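PDB 4U5A: sporozoite microneme protein essential for cell traversal from Plasmodium berghei, which is a four-helix-bundle protein of the sporozoite micronemes, needed for the parasite to traverse host cells. Local coordinates for residues I11-I25 and I68-K80. Residues are numbered along the deposited sequence; the frame is centred on the assembly and turned at random.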
loop_
_atom_site.group_PDB
_atom_site.type_symbol
_atom_site.label_atom_id
_atom_site.label_comp_id
_atom_site.label_asym_id
_atom_site.label_seq_id
_atom_site.Cartn_x
_atom_site.Cartn_y
_atom_site.Cartn_z
ATOM N N ILE A 11 -10.070 -9.125 25.532
ATOM C CA ILE A 11 -10.744 -9.338 24.260
ATOM C C ILE A 11 -11.068 -7.996 23.601
ATOM O O ILE A 11 -10.995 -7.859 22.378
ATOM C CB ILE A 11 -12.045 -10.151 24.454
ATOM C CG1 ILE A 11 -11.745 -11.474 25.161
ATOM C CG2 ILE A 11 -12.728 -10.410 23.125
ATOM C CD1 ILE A 11 -10.735 -12.337 24.434
ATOM N N GLU A 12 -11.394 -6.999 24.418
ATOM C CA GLU A 12 -11.663 -5.657 23.913
ATOM C C GLU A 12 -10.391 -5.019 23.361
ATOM O O GLU A 12 -10.434 -4.266 22.384
ATOM C CB GLU A 12 -12.265 -4.786 25.007
ATOM N N GLU A 13 -9.261 -5.337 23.985
ATOM C CA GLU A 13 -7.972 -4.788 23.573
ATOM C C GLU A 13 -7.515 -5.397 22.246
ATOM O O GLU A 13 -6.963 -4.702 21.379
ATOM C CB GLU A 13 -6.928 -5.023 24.669
ATOM C CG GLU A 13 -7.170 -4.197 25.934
ATOM C CD GLU A 13 -6.296 -4.619 27.103
ATOM O OE1 GLU A 13 -5.877 -5.795 27.143
ATOM O OE2 GLU A 13 -6.028 -3.773 27.983
ATOM N N PHE A 14 -7.766 -6.694 22.085
ATOM C CA PHE A 14 -7.488 -7.377 20.824
ATOM C C PHE A 14 -8.403 -6.828 19.728
ATOM O O PHE A 14 -7.972 -6.598 18.585
ATOM C CB PHE A 14 -7.651 -8.890 20.988
ATOM C CG PHE A 14 -6.440 -9.562 21.577
ATOM C CD1 PHE A 14 -5.634 -10.379 20.800
ATOM C CD2 PHE A 14 -6.097 -9.358 22.906
ATOM C CE1 PHE A 14 -4.516 -10.990 21.340
ATOM C CE2 PHE A 14 -4.980 -9.964 23.451
ATOM C CZ PHE A 14 -4.187 -10.780 22.666
ATOM N N ASP A 15 -9.668 -6.627 20.088
ATOM C CA ASP A 15 -10.624 -5.980 19.204
ATOM C C ASP A 15 -10.086 -4.614 18.761
ATOM O O ASP A 15 -10.257 -4.211 17.606
ATOM C CB ASP A 15 -11.979 -5.827 19.898
ATOM C CG ASP A 15 -12.746 -7.139 19.977
ATOM O OD1 ASP A 15 -12.383 -8.082 19.243
ATOM O OD2 ASP A 15 -13.708 -7.225 20.770
ATOM N N LYS A 16 -9.417 -3.919 19.679
ATOM C CA LYS A 16 -8.802 -2.632 19.364
ATOM C C LYS A 16 -7.654 -2.802 18.375
ATOM O O LYS A 16 -7.475 -1.971 17.483
ATOM C CB LYS A 16 -8.314 -1.941 20.630
ATOM N N LEU A 17 -6.873 -3.870 18.534
ATOM C CA LEU A 17 -5.833 -4.176 17.548
ATOM C C LEU A 17 -6.442 -4.304 16.150
ATOM O O LEU A 17 -5.973 -3.671 15.185
ATOM C CB LEU A 17 -5.081 -5.453 17.928
ATOM C CG LEU A 17 -4.096 -5.331 19.094
ATOM C CD1 LEU A 17 -3.569 -6.691 19.517
ATOM C CD2 LEU A 17 -2.945 -4.423 18.698
ATOM N N SER A 18 -7.506 -5.099 16.052
ATOM C CA SER A 18 -8.171 -5.305 14.770
ATOM C C SER A 18 -8.693 -3.997 14.175
ATOM O O SER A 18 -8.449 -3.694 12.999
ATOM C CB SER A 18 -9.327 -6.296 14.923
ATOM O OG SER A 18 -8.855 -7.603 15.190
ATOM N N ASP A 19 -9.385 -3.216 14.999
ATOM C CA ASP A 19 -9.999 -1.974 14.541
ATOM C C ASP A 19 -8.968 -0.929 14.096
ATOM O O ASP A 19 -9.138 -0.281 13.053
ATOM C CB ASP A 19 -10.898 -1.404 15.640
ATOM C CG ASP A 19 -12.109 -2.281 15.912
ATOM O OD1 ASP A 19 -12.557 -2.979 14.980
ATOM O OD2 ASP A 19 -12.612 -2.277 17.056
ATOM N N ASP A 20 -7.905 -0.772 14.880
ATOM C CA ASP A 20 -6.825 0.145 14.528
ATOM C C ASP A 20 -6.185 -0.259 13.210
ATOM O O ASP A 20 -5.974 0.579 12.323
ATOM C CB ASP A 20 -5.759 0.191 15.626
ATOM C CG ASP A 20 -6.215 0.952 16.856
ATOM O OD1 ASP A 20 -7.371 1.428 16.874
ATOM O OD2 ASP A 20 -5.413 1.071 17.805
ATOM N N PHE A 21 -5.883 -1.549 13.080
ATOM C CA PHE A 21 -5.276 -2.042 11.851
ATOM C C PHE A 21 -6.182 -1.740 10.661
ATOM O O PHE A 21 -5.715 -1.292 9.613
ATOM C CB PHE A 21 -4.995 -3.540 11.944
ATOM C CG PHE A 21 -4.208 -4.077 10.785
ATOM C CD1 PHE A 21 -2.859 -3.785 10.657
ATOM C CD2 PHE A 21 -4.815 -4.869 9.820
ATOM C CE1 PHE A 21 -2.125 -4.272 9.595
ATOM C CE2 PHE A 21 -4.086 -5.364 8.751
ATOM C CZ PHE A 21 -2.738 -5.064 8.639
ATOM N N SER A 22 -7.481 -1.967 10.836
ATOM C CA SER A 22 -8.450 -1.687 9.783
ATOM C C SER A 22 -8.440 -0.213 9.380
ATOM O O SER A 22 -8.455 0.110 8.188
ATOM C CB SER A 22 -9.855 -2.092 10.231
ATOM O OG SER A 22 -9.992 -3.500 10.293
ATOM N N ASN A 23 -8.398 0.675 10.373
ATOM C CA ASN A 23 -8.330 2.113 10.111
ATOM C C ASN A 23 -7.092 2.495 9.302
ATOM O O ASN A 23 -7.188 3.201 8.287
ATOM C CB ASN A 23 -8.341 2.897 11.424
ATOM C CG ASN A 23 -9.678 2.837 12.133
ATOM O OD1 ASN A 23 -10.705 2.543 11.523
ATOM N ND2 ASN A 23 -9.669 3.107 13.432
ATOM N N ASP A 24 -5.933 2.018 9.752
ATOM C CA ASP A 24 -4.676 2.296 9.062
ATOM C C ASP A 24 -4.708 1.785 7.616
ATOM O O ASP A 24 -4.290 2.486 6.685
ATOM C CB ASP A 24 -3.503 1.676 9.828
ATOM C CG ASP A 24 -3.378 2.218 11.246
ATOM O OD1 ASP A 24 -3.862 3.340 11.505
ATOM O OD2 ASP A 24 -2.792 1.520 12.101
ATOM N N ILE A 25 -5.217 0.568 7.436
ATOM C CA ILE A 25 -5.343 -0.026 6.108
ATOM C C ILE A 25 -6.262 0.799 5.202
ATOM O O ILE A 25 -5.947 1.020 4.032
ATOM C CB ILE A 25 -5.859 -1.480 6.187
ATOM C CG1 ILE A 25 -4.786 -2.387 6.792
ATOM C CG2 ILE A 25 -6.227 -2.004 4.810
ATOM C CD1 ILE A 25 -3.588 -2.596 5.892
ATOM N N ILE A 68 -5.243 -8.236 3.405
ATOM C CA ILE A 68 -4.374 -7.984 4.550
ATOM C C ILE A 68 -5.184 -7.622 5.790
ATOM O O ILE A 68 -4.957 -8.153 6.879
ATOM C CB ILE A 68 -3.372 -6.853 4.248
ATOM C CG1 ILE A 68 -2.503 -7.219 3.045
ATOM C CG2 ILE A 68 -2.508 -6.551 5.462
ATOM C CD1 ILE A 68 -1.538 -6.126 2.648
ATOM N N ASP A 69 -6.144 -6.723 5.605
ATOM C CA ASP A 69 -7.036 -6.304 6.677
ATOM C C ASP A 69 -7.825 -7.489 7.219
ATOM O O ASP A 69 -7.912 -7.679 8.430
ATOM C CB ASP A 69 -7.985 -5.213 6.167
ATOM C CG ASP A 69 -8.821 -4.583 7.271
ATOM O OD1 ASP A 69 -8.658 -4.952 8.452
ATOM O OD2 ASP A 69 -9.645 -3.700 6.950
ATOM N N GLY A 70 -8.372 -8.303 6.320
ATOM C CA GLY A 70 -9.195 -9.422 6.738
ATOM C C GLY A 70 -8.416 -10.574 7.344
ATOM O O GLY A 70 -8.891 -11.220 8.280
ATOM N N ILE A 71 -7.214 -10.817 6.827
ATOM C CA ILE A 71 -6.362 -11.886 7.339
ATOM C C ILE A 71 -5.961 -11.607 8.783
ATOM O O ILE A 71 -5.974 -12.509 9.627
ATOM C CB ILE A 71 -5.102 -12.087 6.463
ATOM C CG1 ILE A 71 -5.469 -12.828 5.173
ATOM C CG2 ILE A 71 -4.049 -12.900 7.196
ATOM C CD1 ILE A 71 -4.288 -13.087 4.255
ATOM N N LEU A 72 -5.636 -10.354 9.078
ATOM C CA LEU A 72 -5.230 -10.010 10.431
ATOM C C LEU A 72 -6.415 -10.094 11.382
ATOM O O LEU A 72 -6.287 -10.599 12.495
ATOM C CB LEU A 72 -4.641 -8.605 10.498
ATOM C CG LEU A 72 -4.108 -8.345 11.910
ATOM C CD1 LEU A 72 -2.591 -8.513 11.957
ATOM C CD2 LEU A 72 -4.556 -7.016 12.489
ATOM N N ARG A 73 -7.569 -9.609 10.936
ATOM C CA ARG A 73 -8.768 -9.632 11.760
ATOM C C ARG A 73 -9.196 -11.064 12.036
ATOM O O ARG A 73 -9.620 -11.391 13.142
ATOM C CB ARG A 73 -9.908 -8.867 11.086
ATOM C CG ARG A 73 -11.141 -8.714 11.964
ATOM C CD ARG A 73 -12.166 -7.759 11.367
ATOM N NE ARG A 73 -11.722 -6.369 11.428
ATOM C CZ ARG A 73 -11.870 -5.583 12.490
ATOM N NH1 ARG A 73 -12.441 -6.052 13.591
ATOM N NH2 ARG A 73 -11.437 -4.328 12.455
ATOM N N SER A 74 -9.053 -11.924 11.034
ATOM C CA SER A 74 -9.392 -13.331 11.196
ATOM C C SER A 74 -8.431 -14.000 12.167
ATOM O O SER A 74 -8.831 -14.860 12.950
ATOM C CB SER A 74 -9.372 -14.057 9.848
ATOM O OG SER A 74 -10.590 -13.881 9.143
ATOM N N PHE A 75 -7.166 -13.594 12.126
ATOM C CA PHE A 75 -6.170 -14.171 13.020
ATOM C C PHE A 75 -6.451 -13.838 14.478
ATOM O O PHE A 75 -6.403 -14.713 15.343
ATOM C CB PHE A 75 -4.770 -13.689 12.656
ATOM C CG PHE A 75 -3.716 -14.131 13.628
ATOM C CD1 PHE A 75 -3.160 -15.398 13.539
ATOM C CD2 PHE A 75 -3.297 -13.287 14.648
ATOM C CE1 PHE A 75 -2.194 -15.813 14.439
ATOM C CE2 PHE A 75 -2.335 -13.694 15.553
ATOM C CZ PHE A 75 -1.781 -14.960 15.448
ATOM N N ILE A 76 -6.733 -12.567 14.742
ATOM C CA ILE A 76 -7.012 -12.094 16.092
ATOM C C ILE A 76 -8.249 -12.776 16.687
ATOM O O ILE A 76 -8.248 -13.151 17.860
ATOM C CB ILE A 76 -7.173 -10.565 16.113
ATOM C CG1 ILE A 76 -5.834 -9.904 15.777
ATOM C CG2 ILE A 76 -7.667 -10.088 17.469
ATOM C CD1 ILE A 76 -5.827 -8.408 15.940
ATOM N N GLU A 77 -9.298 -12.942 15.888
ATOM C CA GLU A 77 -10.517 -13.580 16.375
ATOM C C GLU A 77 -10.249 -15.019 16.804
ATOM O O GLU A 77 -10.706 -15.459 17.861
ATOM C CB GLU A 77 -11.603 -13.559 15.301
ATOM C CG GLU A 77 -12.066 -12.176 14.908
ATOM C CD GLU A 77 -12.850 -11.492 16.007
ATOM O OE1 GLU A 77 -13.608 -12.187 16.716
ATOM O OE2 GLU A 77 -12.719 -10.257 16.151
ATOM N N ASN A 78 -9.514 -15.749 15.972
ATOM C CA ASN A 78 -9.216 -17.152 16.230
ATOM C C ASN A 78 -8.158 -17.326 17.316
ATOM O O ASN A 78 -7.895 -18.445 17.762
ATOM C CB ASN A 78 -8.771 -17.842 14.943
ATOM C CG ASN A 78 -9.910 -18.015 13.947
ATOM O OD1 ASN A 78 -11.087 -17.928 14.302
ATOM N ND2 ASN A 78 -9.559 -18.247 12.686
ATOM N N ASN A 79 -7.567 -16.216 17.748
ATOM C CA ASN A 79 -6.498 -16.248 18.741
ATOM C C ASN A 79 -7.020 -15.824 20.115
ATOM O O ASN A 79 -6.316 -15.917 21.120
ATOM C CB ASN A 79 -5.346 -15.336 18.291
ATOM C CG ASN A 79 -4.100 -15.486 19.145
ATOM O OD1 ASN A 79 -3.810 -14.641 19.990
ATOM N ND2 ASN A 79 -3.347 -16.557 18.916
ATOM N N LYS A 80 -8.267 -15.362 20.142
ATOM C CA LYS A 80 -8.940 -15.007 21.384
ATOM C C LYS A 80 -9.068 -16.208 22.314
ATOM O O LYS A 80 -9.038 -16.062 23.533
ATOM C CB LYS A 80 -10.319 -14.416 21.095
ATOM C CG LYS A 80 -10.291 -13.017 20.495
ATOM C CD LYS A 80 -11.703 -12.503 20.269
ATOM C CE LYS A 80 -11.693 -11.132 19.627
ATOM N NZ LYS A 80 -13.071 -10.605 19.440
#
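Arg73 and Ser22 join helices 10-39 and 59-84, whose segment axes run antiparallel (178°) and 9.4 Å apart. The polar contacts form a hydrogen-bonded chain: Arg73 NH2 donates to Ser22 OG at 2.7 Å and 170°, in the guanidinium plane, while Ser22 OG donates to the syn lone pair of Asp69 OD1, also at 2.7 Å. The same NH2 reaches Asp19 OD1 on its anti side, 3.1 Å away, completing a salt bridge. A bend at chi3 (-72°) turns the guanidinium across toward segment 11-25, one face lying over Ser18 CB. Further along, extended Lys80 passes Ile11 and brings NZ to the syn lone pair of Asp15 OD1 at 2.6 Å; Glu77 shares this ammonium, its OE1 met from above the carboxylate plane.

On the bundle side, Leu72 CG and Ile25 CG1 lie over opposite faces of the Phe21 ring, both offset toward the rim, with Leu72 CD2 3.4 Å from Phe21 CG. Ile68 CG2 touches Phe21 CZ at the rim. Ile76 inserts CD1 against Leu17 CB (3.6 Å), and its CG2 meets the Phe14 ring edge. Cys102 of helix 88-126 adjoins Phe21 and Leu72.

Accepting one bond and giving another fixes the Ser22 hydroxyl's rotation and probably lets it mediate between guanidinium and carboxylate; the shared lysine probably eases the 3.8 Å approach of Asp15 OD1 and Glu77 OE2.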